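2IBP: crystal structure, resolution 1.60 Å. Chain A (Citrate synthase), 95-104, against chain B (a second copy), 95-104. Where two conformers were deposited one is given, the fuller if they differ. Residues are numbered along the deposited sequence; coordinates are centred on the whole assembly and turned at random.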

ATOM      1  N   PRO A  95      -9.735 -10.962 -19.422  1.00 12.59           N
ATOM      2  CA  PRO A  95     -10.468 -12.100 -18.890  1.00 12.39           C
ATOM      3  C   PRO A  95      -9.957 -12.618 -17.537  1.00 10.50           C
ATOM      4  O   PRO A  95     -10.750 -13.049 -16.713  1.00 13.23           O
ATOM      5  CB  PRO A  95     -10.315 -13.156 -19.992  1.00 15.89           C
ATOM      6  CG  PRO A  95     -10.159 -12.374 -21.230  1.00 22.39           C
ATOM      7  CD  PRO A  95      -9.384 -11.149 -20.843  1.00 17.00           C
ATOM      8  N   ALA A  96      -8.644 -12.581 -17.307  1.00 12.05           N
ATOM      9  CA  ALA A  96      -8.081 -13.055 -16.046  1.00 12.82           C
ATOM     10  C   ALA A  96      -8.592 -12.206 -14.897  1.00 10.16           C
ATOM     11  O   ALA A  96      -8.907 -12.714 -13.818  1.00 11.09           O
ATOM     12  CB  ALA A  96      -6.558 -13.027 -16.078  1.00 11.50           C
ATOM     13  N   THR A  97      -8.705 -10.906 -15.146  1.00  9.88           N
ATOM     14  CA  THR A  97      -9.212  -9.973 -14.143  1.00 10.07           C
ATOM     15  C   THR A  97     -10.666 -10.301 -13.800  1.00 11.31           C
ATOM     16  O   THR A  97     -11.043 -10.339 -12.639  1.00  8.86           O
ATOM     17  CB  THR A  97      -9.123  -8.543 -14.666  1.00 10.91           C
ATOM     18  OG1 THR A  97      -7.765  -8.279 -15.042  1.00  8.76           O
ATOM     19  CG2 THR A  97      -9.599  -7.536 -13.624  1.00 10.09           C
ATOM     20  N   VAL A  98     -11.470 -10.579 -14.818  1.00 10.46           N
ATOM     21  CA  VAL A  98     -12.874 -10.923 -14.616  1.00  9.26           C
ATOM     22  C   VAL A  98     -12.989 -12.205 -13.794  1.00  9.98           C
ATOM     23  O   VAL A  98     -13.803 -12.274 -12.870  1.00 11.26           O
ATOM     24  CB  VAL A  98     -13.610 -11.061 -15.960  1.00  9.39           C
ATOM     25  CG1 VAL A  98     -15.059 -11.475 -15.730  1.00 10.95           C
ATOM     26  CG2 VAL A  98     -13.539  -9.746 -16.701  1.00  9.94           C
ATOM     27  N   GLU A  99     -12.101 -13.169 -14.042  1.00  9.24           N
ATOM     28  CA  GLU A  99     -12.122 -14.399 -13.248  1.00 11.10           C
ATOM     29  C   GLU A  99     -11.720 -14.116 -11.808  1.00 11.23           C
ATOM     30  O   GLU A  99     -12.263 -14.719 -10.884  1.00 12.32           O
ATOM     31  CB  GLU A  99     -11.263 -15.487 -13.871  1.00 13.36           C
ATOM     32  CG  GLU A  99     -11.800 -15.927 -15.226  1.00 16.55           C
ATOM     33  CD  GLU A  99     -13.272 -16.344 -15.169  1.00 33.15           C
ATOM     34  OE1 GLU A  99     -13.622 -17.182 -14.307  1.00 31.24           O
ATOM     35  OE2 GLU A  99     -14.079 -15.829 -15.979  1.00 37.75           O
ATOM     36  N   VAL A 100     -10.743 -13.233 -11.608  1.00  8.67           N
ATOM     37  CA  VAL A 100     -10.370 -12.854 -10.257  1.00 10.32           C
ATOM     38  C   VAL A 100     -11.582 -12.258  -9.535  1.00  9.32           C
ATOM     39  O   VAL A 100     -11.905 -12.648  -8.422  1.00  9.87           O
ATOM     40  CB  VAL A 100      -9.179 -11.898 -10.255  1.00  7.46           C
ATOM     41  CG1 VAL A 100      -8.994 -11.245  -8.891  1.00  9.65           C
ATOM     42  CG2 VAL A 100      -7.930 -12.666 -10.679  1.00  7.54           C
ATOM     43  N   ILE A 101     -12.278 -11.332 -10.188  1.00  7.98           N
ATOM     44  CA  ILE A 101     -13.488 -10.746  -9.591  1.00  8.23           C
ATOM     45  C   ILE A 101     -14.549 -11.823  -9.296  1.00  9.05           C
ATOM     46  O   ILE A 101     -15.168 -11.818  -8.225  1.00  9.19           O
ATOM     47  CB  ILE A 101     -14.081  -9.657 -10.503  1.00  8.87           C
ATOM     48  CG1 ILE A 101     -13.080  -8.504 -10.662  1.00  8.95           C
ATOM     49  CG2 ILE A 101     -15.389  -9.112  -9.903  1.00  9.56           C
ATOM     50  CD1 ILE A 101     -13.454  -7.500 -11.788  1.00  8.73           C
ATOM     51  N   ARG A 102     -14.762 -12.736 -10.233  1.00 10.38           N
ATOM     52  CA  ARG A 102     -15.747 -13.809 -10.067  0.50  6.42           C
ATOM     53  C   ARG A 102     -15.424 -14.616  -8.822  1.00 12.08           C
ATOM     54  O   ARG A 102     -16.304 -14.926  -8.010  1.00 13.97           O
ATOM     55  CB  ARG A 102     -15.721 -14.738 -11.275  0.50  9.56           C
ATOM     56  CG  ARG A 102     -16.794 -15.816 -11.243  0.50 16.23           C
ATOM     57  CD  ARG A 102     -16.599 -16.823 -12.359  0.50 19.54           C
ATOM     58  NE  ARG A 102     -16.476 -16.178 -13.661  0.50 16.37           N
ATOM     59  CZ  ARG A 102     -17.492 -15.891 -14.473  0.50 20.40           C
ATOM     60  NH1 ARG A 102     -18.743 -16.162 -14.127  0.50 22.53           N
ATOM     61  NH2 ARG A 102     -17.247 -15.302 -15.640  0.50 21.62           N
ATOM     62  N   ASN A 103     -14.150 -14.963  -8.675  1.00 10.28           N
ATOM     63  CA  ASN A 103     -13.738 -15.738  -7.506  1.00  9.50           C
ATOM     64  C   ASN A 103     -13.933 -15.025  -6.192  1.00 11.46           C
ATOM     65  O   ASN A 103     -14.099 -15.671  -5.164  1.00 14.05           O
ATOM     66  CB  ASN A 103     -12.316 -16.212  -7.631  1.00 14.08           C
ATOM     67  CG  ASN A 103     -12.227 -17.409  -8.502  1.00 17.57           C
ATOM     68  OD1 ASN A 103     -12.809 -18.450  -8.177  1.00 28.90           O
ATOM     69  ND2 ASN A 103     -11.628 -17.251  -9.668  1.00 17.41           N
ATOM     70  N   LEU A 104     -13.968 -13.698  -6.243  1.00  8.57           N
ATOM     71  CA  LEU A 104     -14.154 -12.870  -5.064  1.00  9.98           C
ATOM     72  C   LEU A 104     -15.561 -12.251  -5.006  1.00  7.48           C
ATOM     73  O   LEU A 104     -15.805 -11.338  -4.232  1.00 10.49           O
ATOM     74  CB  LEU A 104     -13.081 -11.792  -5.053  1.00 12.18           C
ATOM     75  CG  LEU A 104     -11.652 -12.340  -4.945  1.00 13.87           C
ATOM     76  CD1 LEU A 104     -10.653 -11.186  -4.888  1.00 16.70           C
ATOM     77  CD2 LEU A 104     -11.575 -13.206  -3.703  1.00 17.37           C
TER
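Chain B 95-104: PATVEVIRNL

How does chain B lie on chain A? Residues 95-103 of chain B form a helix, as they do in chain A, and the two run almost exactly antiparallel, their N-to-C directions 177° apart and their axes 9.4 Å apart at closest approach. The pairing is nearly symmetric about Val100: the CA atoms of Val100(A) and Val100(B) lie 5.5 Å apart, CA of Ala96(A) is 5.6 Å from CA of Asn103(B), and CA of Asn103(A) is 5.5 Å from CA of Ala96(B). Leu104(B), with phi/psi of -104/20, departs from helical values, as does Leu104(A).

What lets the backbones come so close? Alanine faces asparagine at both ends of the register. CB of Ala96(A) rests 3.9 Å from the backbone O of Asn103(B), and CB of Ala96(B) 3.7 Å from O of Asn103(A); a lone methyl takes up little room between the helices. In the middle, Val100(A) and Val100(B) both adopt t and point CA-to-CB sideways, so the valines meet through their methyls, CG1 of Val100(A) standing 4.3 Å from CG2 of Val100(B).

Why does Asn103 adopt the same rotamer in both chains? With chi1 near -80° (m), each amide folds back along its own helix, where ND2 of Asn103(B) donates to O of Glu99(B) at 2.8 Å and ND2 of Asn103(A) makes a weak hydrogen bond to O of Glu99(A) at 2.9 Å. The side chain of Asn103(B) fits as a knob among Ala96(A), Glu99(A), Val100(A) and Asn103(A), its OD1 3.5 Å from CB of Glu99(A). No direct hydrogen bond crosses between the stretches; instead, a water accepts from ND2 of Asn103(A) and from ND2 of Asn103(B), each at 2.9 Å, linking two amides whose ND2 atoms are 4.1 Å apart.

Where do the charged side chains go? Glu99 starts toward the partner in each chain, but chi1 and chi2, both m, lead its carboxylate away, and its closest atom to the partner is CB: CB of Glu99(B) lies 3.7 Å from ND2 of Asn103(A). The carboxylate meets an arginine three residues on, a little less than one helical turn. NE of Arg102(B) forms a salt bridge with OE1 of Glu99(B) at 3.2 Å, and NE of Arg102(A) one with OE1 of Glu99(A) at 3.1 Å. Both arginines keep chi1 and chi2 at t and turn at chi3, which is m. These charges are thus paired within each helix, leaving the contact to small, apolar and amide groups.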

ATOM      1  N   PRO B  95      -9.712 -22.103  -1.599  1.00 13.93           N
ATOM      2  CA  PRO B  95      -9.778 -22.408  -3.030  1.00 15.21           C
ATOM      3  C   PRO B  95      -9.846 -21.187  -3.948  1.00 12.35           C
ATOM      4  O   PRO B  95      -9.285 -21.229  -5.045  1.00 12.05           O
ATOM      5  CB  PRO B  95     -11.044 -23.262  -3.162  1.00 16.11           C
ATOM      6  CG  PRO B  95     -11.213 -23.878  -1.803  1.00 20.58           C
ATOM      7  CD  PRO B  95     -10.720 -22.850  -0.824  1.00 17.66           C
ATOM      8  N   ALA B  96     -10.507 -20.109  -3.519  1.00 12.58           N
ATOM      9  CA  ALA B  96     -10.596 -18.890  -4.338  1.00  9.79           C
ATOM     10  C   ALA B  96      -9.203 -18.288  -4.518  1.00 10.57           C
ATOM     11  O   ALA B  96      -8.863 -17.783  -5.582  1.00 11.31           O
ATOM     12  CB  ALA B  96     -11.533 -17.871  -3.695  1.00 14.14           C
ATOM     13  N   THR B  97      -8.397 -18.355  -3.470  1.00 10.16           N
ATOM     14  CA  THR B  97      -7.035 -17.827  -3.523  1.00  9.22           C
ATOM     15  C   THR B  97      -6.211 -18.604  -4.547  1.00  8.43           C
ATOM     16  O   THR B  97      -5.484 -18.026  -5.347  1.00  9.10           O
ATOM     17  CB  THR B  97      -6.356 -17.928  -2.151  1.00  9.52           C
ATOM     18  OG1 THR B  97      -7.177 -17.270  -1.178  1.00 10.54           O
ATOM     19  CG2 THR B  97      -4.971 -17.287  -2.189  1.00 10.56           C
ATOM     20  N   VAL B  98      -6.322 -19.923  -4.505  1.00  8.04           N
ATOM     21  CA  VAL B  98      -5.597 -20.780  -5.439  1.00  8.00           C
ATOM     22  C   VAL B  98      -6.051 -20.456  -6.875  1.00  8.21           C
ATOM     23  O   VAL B  98      -5.224 -20.346  -7.774  1.00  9.18           O
ATOM     24  CB  VAL B  98      -5.814 -22.275  -5.117  1.00 11.52           C
ATOM     25  CG1 VAL B  98      -5.000 -23.139  -6.065  1.00 10.92           C
ATOM     26  CG2 VAL B  98      -5.424 -22.555  -3.656  1.00  7.52           C
ATOM     27  N   GLU B  99      -7.343 -20.209  -7.072  1.00 10.30           N
ATOM     28  CA  GLU B  99      -7.815 -19.840  -8.415  1.00  9.13           C
ATOM     29  C   GLU B  99      -7.264 -18.491  -8.856  1.00  8.49           C
ATOM     30  O   GLU B  99      -6.930 -18.307 -10.022  1.00 11.86           O
ATOM     31  CB  GLU B  99      -9.340 -19.867  -8.519  1.00 14.28           C
ATOM     32  CG  GLU B  99      -9.904 -21.252  -8.401  1.00 18.61           C
ATOM     33  CD  GLU B  99      -9.214 -22.233  -9.336  1.00 32.92           C
ATOM     34  OE1 GLU B  99      -9.159 -21.963 -10.553  1.00 24.67           O
ATOM     35  OE2 GLU B  99      -8.727 -23.279  -8.853  1.00 46.18           O
ATOM     36  N   VAL B 100      -7.147 -17.551  -7.929  1.00  7.85           N
ATOM     37  CA  VAL B 100      -6.548 -16.259  -8.248  1.00  9.45           C
ATOM     38  C   VAL B 100      -5.105 -16.480  -8.711  1.00  9.51           C
ATOM     39  O   VAL B 100      -4.683 -15.935  -9.734  1.00  9.45           O
ATOM     40  CB  VAL B 100      -6.631 -15.300  -7.050  1.00 10.44           C
ATOM     41  CG1 VAL B 100      -5.727 -14.084  -7.237  1.00 12.30           C
ATOM     42  CG2 VAL B 100      -8.074 -14.863  -6.813  1.00 10.56           C
ATOM     43  N   ILE B 101      -4.354 -17.288  -7.966  1.00  7.58           N
ATOM     44  CA  ILE B 101      -2.968 -17.604  -8.349  1.00  7.79           C
ATOM     45  C   ILE B 101      -2.914 -18.264  -9.732  1.00  7.50           C
ATOM     46  O   ILE B 101      -2.084 -17.895 -10.570  1.00  9.28           O
ATOM     47  CB  ILE B 101      -2.269 -18.501  -7.301  1.00  6.63           C
ATOM     48  CG1 ILE B 101      -2.224 -17.787  -5.953  1.00  8.85           C
ATOM     49  CG2 ILE B 101      -0.861 -18.840  -7.768  1.00 10.19           C
ATOM     50  CD1 ILE B 101      -1.821 -18.681  -4.815  1.00  7.54           C
ATOM     51  N   ARG B 102      -3.815 -19.207  -9.974  1.00  8.10           N
ATOM     52  CA  ARG B 102      -3.857 -19.912 -11.243  1.00 11.51           C
ATOM     53  C   ARG B 102      -4.074 -18.901 -12.373  1.00 10.48           C
ATOM     54  O   ARG B 102      -3.404 -18.944 -13.406  1.00 13.76           O
ATOM     55  CB  ARG B 102      -4.985 -20.927 -11.255  1.00 11.97           C
ATOM     56  CG  ARG B 102      -4.912 -21.887 -12.436  1.00 21.02           C
ATOM     57  CD  ARG B 102      -6.136 -22.798 -12.471  1.00 29.41           C
ATOM     58  NE  ARG B 102      -6.392 -23.429 -11.176  1.00 38.43           N
ATOM     59  CZ  ARG B 102      -5.863 -24.582 -10.769  1.00 46.40           C
ATOM     60  NH1 ARG B 102      -5.029 -25.261 -11.554  1.00 51.20           N
ATOM     61  NH2 ARG B 102      -6.169 -25.058  -9.563  1.00 43.62           N
ATOM     62  N   ASN B 103      -5.018 -17.992 -12.180  1.00 10.50           N
ATOM     63  CA  ASN B 103      -5.282 -16.978 -13.202  1.00  9.01           C
ATOM     64  C   ASN B 103      -4.102 -16.070 -13.483  1.00 11.72           C
ATOM     65  O   ASN B 103      -3.956 -15.547 -14.592  1.00 12.60           O
ATOM     66  CB  ASN B 103      -6.505 -16.160 -12.855  1.00 12.85           C
ATOM     67  CG  ASN B 103      -7.768 -16.871 -13.225  1.00 18.81           C
ATOM     68  OD1 ASN B 103      -8.139 -16.918 -14.402  1.00 22.41           O
ATOM     69  ND2 ASN B 103      -8.443 -17.419 -12.241  1.00 16.74           N
ATOM     70  N   LEU B 104      -3.240 -15.926 -12.486  1.00 11.03           N
ATOM     71  CA  LEU B 104      -2.052 -15.100 -12.608  1.00  9.74           C
ATOM     72  C   LEU B 104      -0.788 -15.939 -12.786  1.00 10.01           C
ATOM     73  O   LEU B 104       0.316 -15.417 -12.657  1.00  9.33           O
ATOM     74  CB  LEU B 104      -1.921 -14.184 -11.393  1.00 10.18           C
ATOM     75  CG  LEU B 104      -3.078 -13.203 -11.192  1.00 11.89           C
ATOM     76  CD1 LEU B 104      -2.896 -12.319  -9.949  1.00 13.40           C
ATOM     77  CD2 LEU B 104      -3.260 -12.342 -12.431  1.00 18.41           C
TER
HETATM   78  O   HOH W   1     -10.913 -18.964 -11.914  1.00 26.01           O